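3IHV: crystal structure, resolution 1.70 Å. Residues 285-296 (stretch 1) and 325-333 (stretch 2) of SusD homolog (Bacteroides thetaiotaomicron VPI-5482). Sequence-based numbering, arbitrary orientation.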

ATOM      1  N   GLY A 285       7.405  -9.517  -8.300  1.00  7.53           N
ATOM      2  CA  GLY A 285       7.203  -9.573  -9.729  1.00  7.71           C
ATOM      3  C   GLY A 285       6.718 -10.919 -10.230  1.00  8.00           C
ATOM      4  O   GLY A 285       6.316 -11.797  -9.454  1.00  8.14           O
ATOM      5  N   VAL A 286       6.820 -11.080 -11.548  1.00  8.20           N
ATOM      6  CA  VAL A 286       6.579 -12.351 -12.200  1.00  7.79           C
ATOM      7  C   VAL A 286       7.929 -13.034 -12.184  1.00  8.19           C
ATOM      8  O   VAL A 286       8.942 -12.380 -12.445  1.00  7.56           O
ATOM      9  CB  VAL A 286       6.074 -12.150 -13.640  1.00  7.67           C
ATOM     10  CG1 VAL A 286       6.067 -13.483 -14.386  1.00  6.61           C
ATOM     11  CG2 VAL A 286       4.674 -11.542 -13.600  1.00  7.40           C
ATOM     12  N   LYS A 287       7.970 -14.328 -11.868  1.00  8.61           N
ATOM     13  CA  LYS A 287       9.231 -15.064 -11.841  1.00  7.03           C
ATOM     14  C   LYS A 287       9.887 -14.976 -13.211  1.00  6.70           C
ATOM     15  O   LYS A 287       9.290 -15.352 -14.210  1.00  6.28           O
ATOM     16  CB  LYS A 287       8.973 -16.516 -11.413  1.00  7.34           C
ATOM     17  CG  LYS A 287      10.201 -17.346 -11.147  1.00  7.09           C
ATOM     18  CD  LYS A 287      10.985 -16.857  -9.954  1.00 10.03           C
ATOM     19  CE  LYS A 287      11.845 -17.932  -9.290  1.00 12.03           C
ATOM     20  NZ  LYS A 287      12.452 -17.394  -8.006  1.00 13.67           N
ATOM     21  N   THR A 288      11.133 -14.494 -13.224  1.00  6.43           N
ATOM     22  CA  THR A 288      11.889 -14.216 -14.464  1.00  7.34           C
ATOM     23  C   THR A 288      13.371 -14.490 -14.302  1.00  7.32           C
ATOM     24  O   THR A 288      13.989 -14.086 -13.299  1.00  7.59           O
ATOM     25  CB  THR A 288      11.724 -12.691 -14.780  1.00  7.67           C
ATOM     26  OG1 THR A 288      10.341 -12.329 -14.739  1.00  6.89           O
ATOM     27  CG2 THR A 288      12.389 -12.258 -16.128  1.00  7.37           C
ATOM     28  N   THR A 289      13.966 -15.193 -15.264  1.00  8.27           N
ATOM     29  CA  THR A 289      15.389 -15.455 -15.211  1.00  8.65           C
ATOM     30  C   THR A 289      16.212 -14.275 -15.718  1.00  8.91           C
ATOM     31  O   THR A 289      15.763 -13.488 -16.538  1.00  8.61           O
ATOM     32  CB  THR A 289      15.778 -16.615 -16.140  1.00  7.83           C
ATOM     33  OG1 THR A 289      15.341 -16.307 -17.468  1.00  7.96           O
ATOM     34  CG2 THR A 289      15.157 -17.931 -15.687  1.00  7.90           C
ATOM     35  N   ALA A 290      17.432 -14.179 -15.201  1.00  9.16           N
ATOM     36  CA  ALA A 290      18.392 -13.205 -15.659  1.00  8.74           C
ATOM     37  C   ALA A 290      18.915 -13.761 -16.988  1.00  9.27           C
ATOM     38  O   ALA A 290      19.083 -14.995 -17.115  1.00  9.79           O
ATOM     39  CB  ALA A 290      19.545 -13.067 -14.620  1.00  8.00           C
ATOM     40  N   ILE A 291      19.107 -12.860 -17.955  1.00  8.65           N
ATOM     41  CA  ILE A 291      19.709 -13.118 -19.251  1.00  9.84           C
ATOM     42  C   ILE A 291      20.880 -12.130 -19.372  1.00 10.29           C
ATOM     43  O   ILE A 291      20.655 -10.919 -19.424  1.00 11.21           O
ATOM     44  CB  ILE A 291      18.756 -12.836 -20.405  1.00  8.96           C
ATOM     45  CG1 ILE A 291      17.505 -13.721 -20.314  1.00  9.68           C
ATOM     46  CG2 ILE A 291      19.484 -13.107 -21.732  1.00  8.18           C
ATOM     47  CD1 ILE A 291      16.469 -13.353 -21.428  1.00  8.47           C
ATOM     48  N   ALA A 292      22.105 -12.656 -19.388  1.00 11.71           N
ATOM     49  CA  ALA A 292      23.312 -11.833 -19.395  1.00 12.08           C
ATOM     50  C   ALA A 292      23.269 -10.746 -20.478  1.00 12.57           C
ATOM     51  O   ALA A 292      23.028 -11.027 -21.652  1.00 13.33           O
ATOM     52  CB  ALA A 292      24.556 -12.725 -19.518  1.00 11.28           C
ATOM     53  N   GLY A 293      23.458  -9.498 -20.060  1.00 12.93           N
ATOM     54  CA  GLY A 293      23.398  -8.358 -20.974  1.00 13.05           C
ATOM     55  C   GLY A 293      22.006  -7.926 -21.421  1.00 12.62           C
ATOM     56  O   GLY A 293      21.872  -6.893 -22.077  1.00 13.25           O
ATOM     57  N   VAL A 294      20.961  -8.647 -21.031  1.00 11.50           N
ATOM     58  CA  VAL A 294      19.605  -8.313 -21.485  1.00 10.70           C
ATOM     59  C   VAL A 294      18.609  -8.016 -20.372  1.00 10.50           C
ATOM     60  O   VAL A 294      17.858  -7.044 -20.430  1.00  9.79           O
ATOM     61  CB  VAL A 294      19.021  -9.507 -22.269  1.00 10.53           C
ATOM     62  CG1 VAL A 294      17.585  -9.179 -22.757  1.00 11.59           C
ATOM     63  CG2 VAL A 294      19.951  -9.887 -23.418  1.00 10.34           C
ATOM     64  N   ARG A 295      18.626  -8.843 -19.340  1.00 10.08           N
ATOM     65  CA  ARG A 295      17.573  -8.775 -18.338  1.00 10.55           C
ATOM     66  C   ARG A 295      18.072  -9.211 -17.004  1.00  9.96           C
ATOM     67  O   ARG A 295      18.863 -10.137 -16.916  1.00  8.50           O
ATOM     68  CB  ARG A 295      16.496  -9.758 -18.782  1.00 11.89           C
ATOM     69  CG  ARG A 295      15.233  -9.758 -18.027  1.00 13.56           C
ATOM     70  CD  ARG A 295      14.197 -10.637 -18.738  1.00 11.65           C
ATOM     71  NE  ARG A 295      14.400 -12.077 -18.543  1.00 11.08           N
ATOM     72  CZ  ARG A 295      13.667 -13.015 -19.160  1.00 11.08           C
ATOM     73  NH1 ARG A 295      12.734 -12.676 -20.035  1.00  9.07           N
ATOM     74  NH2 ARG A 295      13.874 -14.304 -18.923  1.00  9.41           N
ATOM     75  N   GLY A 296      17.589  -8.533 -15.965  1.00  8.50           N
ATOM     76  CA  GLY A 296      17.897  -8.963 -14.623  1.00  9.23           C
ATOM     77  C   GLY A 296      16.820  -9.968 -14.234  1.00  8.82           C
ATOM     78  O   GLY A 296      15.757  -9.991 -14.835  1.00  8.35           O
ATOM     79  N   ILE A 325      -3.078 -11.564 -11.681  1.00  5.66           N
ATOM     80  CA  ILE A 325      -2.453 -12.836 -11.278  1.00  6.08           C
ATOM     81  C   ILE A 325      -1.782 -13.510 -12.467  1.00  6.10           C
ATOM     82  O   ILE A 325      -2.407 -13.655 -13.526  1.00  6.19           O
ATOM     83  CB  ILE A 325      -3.491 -13.806 -10.686  1.00  5.55           C
ATOM     84  CG1 ILE A 325      -4.210 -13.188  -9.484  1.00  5.92           C
ATOM     85  CG2 ILE A 325      -2.864 -15.146 -10.275  1.00  5.63           C
ATOM     86  CD1 ILE A 325      -5.380 -14.032  -8.903  1.00  5.84           C
ATOM     87  N   ALA A 326      -0.509 -13.881 -12.278  1.00  5.46           N
ATOM     88  CA  ALA A 326       0.297 -14.521 -13.287  1.00  4.94           C
ATOM     89  C   ALA A 326       0.382 -16.013 -13.023  1.00  4.82           C
ATOM     90  O   ALA A 326       0.907 -16.429 -12.001  1.00  5.86           O
ATOM     91  CB  ALA A 326       1.733 -13.952 -13.319  1.00  4.02           C
ATOM     92  N   ASN A 327      -0.119 -16.802 -13.954  1.00  4.58           N
ATOM     93  CA  ASN A 327      -0.009 -18.261 -13.872  1.00  4.83           C
ATOM     94  C   ASN A 327       1.191 -18.734 -14.684  1.00  5.05           C
ATOM     95  O   ASN A 327       1.302 -19.926 -14.998  1.00  6.18           O
ATOM     96  CB  ASN A 327      -1.301 -18.920 -14.370  1.00  6.05           C
ATOM     97  CG  ASN A 327      -1.556 -18.705 -15.858  1.00  6.22           C
ATOM     98  OD1 ASN A 327      -0.868 -17.928 -16.537  1.00  7.03           O
ATOM     99  ND2 ASN A 327      -2.547 -19.425 -16.391  1.00  6.95           N
ATOM    100  N   TYR A 328       2.124 -17.815 -14.931  1.00  4.94           N
ATOM    101  CA  TYR A 328       3.249 -18.048 -15.827  1.00  5.07           C
ATOM    102  C   TYR A 328       4.488 -17.430 -15.257  1.00  4.70           C
ATOM    103  O   TYR A 328       4.410 -16.608 -14.358  1.00  5.06           O
ATOM    104  CB  TYR A 328       2.963 -17.347 -17.175  1.00  4.67           C
ATOM    105  CG  TYR A 328       2.712 -15.851 -17.061  1.00  5.73           C
ATOM    106  CD1 TYR A 328       3.774 -14.937 -17.060  1.00  6.48           C
ATOM    107  CD2 TYR A 328       1.422 -15.344 -16.915  1.00  6.30           C
ATOM    108  CE1 TYR A 328       3.566 -13.577 -16.954  1.00  4.53           C
ATOM    109  CE2 TYR A 328       1.198 -13.978 -16.787  1.00  5.04           C
ATOM    110  CZ  TYR A 328       2.280 -13.089 -16.828  1.00  7.58           C
ATOM    111  OH  TYR A 328       2.081 -11.725 -16.683  1.00  6.95           O
ATOM    112  N   GLN A 329       5.624 -17.791 -15.845  1.00  4.72           N
ATOM    113  CA  GLN A 329       6.916 -17.216 -15.507  1.00  4.98           C
ATOM    114  C   GLN A 329       7.656 -17.057 -16.842  1.00  5.77           C
ATOM    115  O   GLN A 329       7.234 -17.574 -17.864  1.00  6.29           O
ATOM    116  CB  GLN A 329       7.720 -18.183 -14.614  1.00  4.98           C
ATOM    117  CG  GLN A 329       8.029 -19.557 -15.212  1.00  4.88           C
ATOM    118  CD  GLN A 329       8.928 -20.341 -14.262  1.00  7.52           C
ATOM    119  OE1 GLN A 329       9.813 -19.750 -13.630  1.00 10.94           O
ATOM    120  NE2 GLN A 329       8.664 -21.630 -14.096  1.00  8.56           N
ATOM    121  N   TYR A 330       8.787 -16.372 -16.814  1.00  6.50           N
ATOM    122  CA  TYR A 330       9.595 -16.189 -17.995  1.00  6.63           C
ATOM    123  C   TYR A 330      10.899 -16.968 -17.790  1.00  7.41           C
ATOM    124  O   TYR A 330      11.629 -16.708 -16.819  1.00  7.42           O
ATOM    125  CB  TYR A 330       9.920 -14.725 -18.186  1.00  6.03           C
ATOM    126  CG  TYR A 330       8.716 -13.886 -18.470  1.00  6.38           C
ATOM    127  CD1 TYR A 330       8.050 -13.984 -19.685  1.00  5.07           C
ATOM    128  CD2 TYR A 330       8.227 -13.003 -17.526  1.00  4.72           C
ATOM    129  CE1 TYR A 330       6.899 -13.199 -19.946  1.00  6.43           C
ATOM    130  CE2 TYR A 330       7.116 -12.218 -17.787  1.00  4.85           C
ATOM    131  CZ  TYR A 330       6.445 -12.325 -18.986  1.00  6.86           C
ATOM    132  OH  TYR A 330       5.328 -11.526 -19.228  1.00  6.34           O
ATOM    133  N   THR A 331      11.172 -17.888 -18.705  1.00  8.88           N
ATOM    134  CA  THR A 331      12.398 -18.673 -18.720  1.00 10.22           C
ATOM    135  C   THR A 331      13.361 -17.921 -19.674  1.00 10.81           C
ATOM    136  O   THR A 331      13.014 -16.869 -20.226  1.00  9.94           O
ATOM    137  CB  THR A 331      12.127 -20.115 -19.269  1.00 11.15           C
ATOM    138  OG1 THR A 331      11.857 -20.050 -20.666  1.00 10.81           O
ATOM    139  CG2 THR A 331      10.946 -20.738 -18.558  1.00 12.56           C
ATOM    140  N   ASP A 332      14.561 -18.437 -19.875  1.00 11.83           N
ATOM    141  CA  ASP A 332      15.476 -17.767 -20.794  1.00 12.99           C
ATOM    142  C   ASP A 332      14.862 -17.594 -22.206  1.00 14.06           C
ATOM    143  O   ASP A 332      15.136 -16.611 -22.867  1.00 15.22           O
ATOM    144  CB  ASP A 332      16.805 -18.514 -20.912  1.00 13.06           C
ATOM    145  CG  ASP A 332      17.658 -18.417 -19.650  1.00 13.54           C
ATOM    146  OD1 ASP A 332      17.191 -17.887 -18.634  1.00 10.95           O
ATOM    147  OD2 ASP A 332      18.821 -18.883 -19.692  1.00 14.00           O
ATOM    148  N   THR A 333      14.019 -18.525 -22.644  1.00 14.94           N
ATOM    149  CA  THR A 333      13.464 -18.468 -23.995  1.00 15.50           C
ATOM    150  C   THR A 333      11.971 -18.157 -24.154  1.00 15.69           C
ATOM    151  O   THR A 333      11.545 -17.754 -25.253  1.00 15.58           O
ATOM    152  CB  THR A 333      13.693 -19.796 -24.693  1.00 15.64           C
ATOM    153  OG1 THR A 333      13.185 -20.839 -23.865  1.00 17.28           O
ATOM    154  CG2 THR A 333      15.172 -20.032 -24.932  1.00 17.47           C
TER
HETATM  155  O   HOH W   1       5.490 -15.773 -11.873  1.00  6.07           O
HETATM  156  O   HOH W   2      11.382 -14.948 -21.589  1.00 13.76           O

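The two stretches run side by side in the same direction, Lys-287, Thr-288 and Thr-289 lying nearest Gln-329, Tyr-330 and Thr-331, and they are joined by a single beta bridge between Thr-288 and Tyr-330. Its two hydrogen bonds both belong to Tyr-330: its N donates to Lys-287 O (2.8 Å), and its O accepts from Thr-289 N (3.2 Å). Thr-288 CA also makes a CA-H...O contact with Tyr-330 O at 3.4 Å. One step earlier the backbones are linked by a water, which accepts from Lys-287 N and donates to Tyr-328 O.

Val-286, a t rotamer, points toward stretch 2 and spreads its methyls over apolar surface: its closest approaches are CG2 to Ala-326 CB (3.8 Å), CG1 to Tyr-328 CE1 (3.6 Å) and CG1 to Tyr-330 CE2 (3.8 Å), with CG2 also near the Tyr-328 ring. Tyr-330, in the m rotamer, also points across the interface, and both tyrosine hydroxyls are hydrogen-bonded elsewhere in the structure. Thr-288 adopts m, which lets OG1 donate back to Val-286 O (2.7 Å); Thr-288 OG1 also lies at the edge of the Tyr-330 ring, 3.6 Å from its CD2.

Beyond the bridge, polar side chains take over. The p rotamer of Thr-289 brings OG1 to Asp-332 OD1, to which it donates at 2.7 Å; Asp-332, chi1 m, starts sideways but its carboxylate swings nearer. Arg-295 is extended through chi1 and chi2, then turns at chi3 (77°), and its guanidinium gathers acceptors from both stretches. NE donates to Thr-289 O (2.8 Å) and NH2 to Thr-289 OG1 (2.9 Å), so this hydroxyl accepts from the arginine while donating to the aspartate. NH2 also reaches Thr-331 O (3.0 Å), which lies near the guanidinium plane, where an N-H can point at it. A second water accepts from NH1 and donates to that same carbonyl.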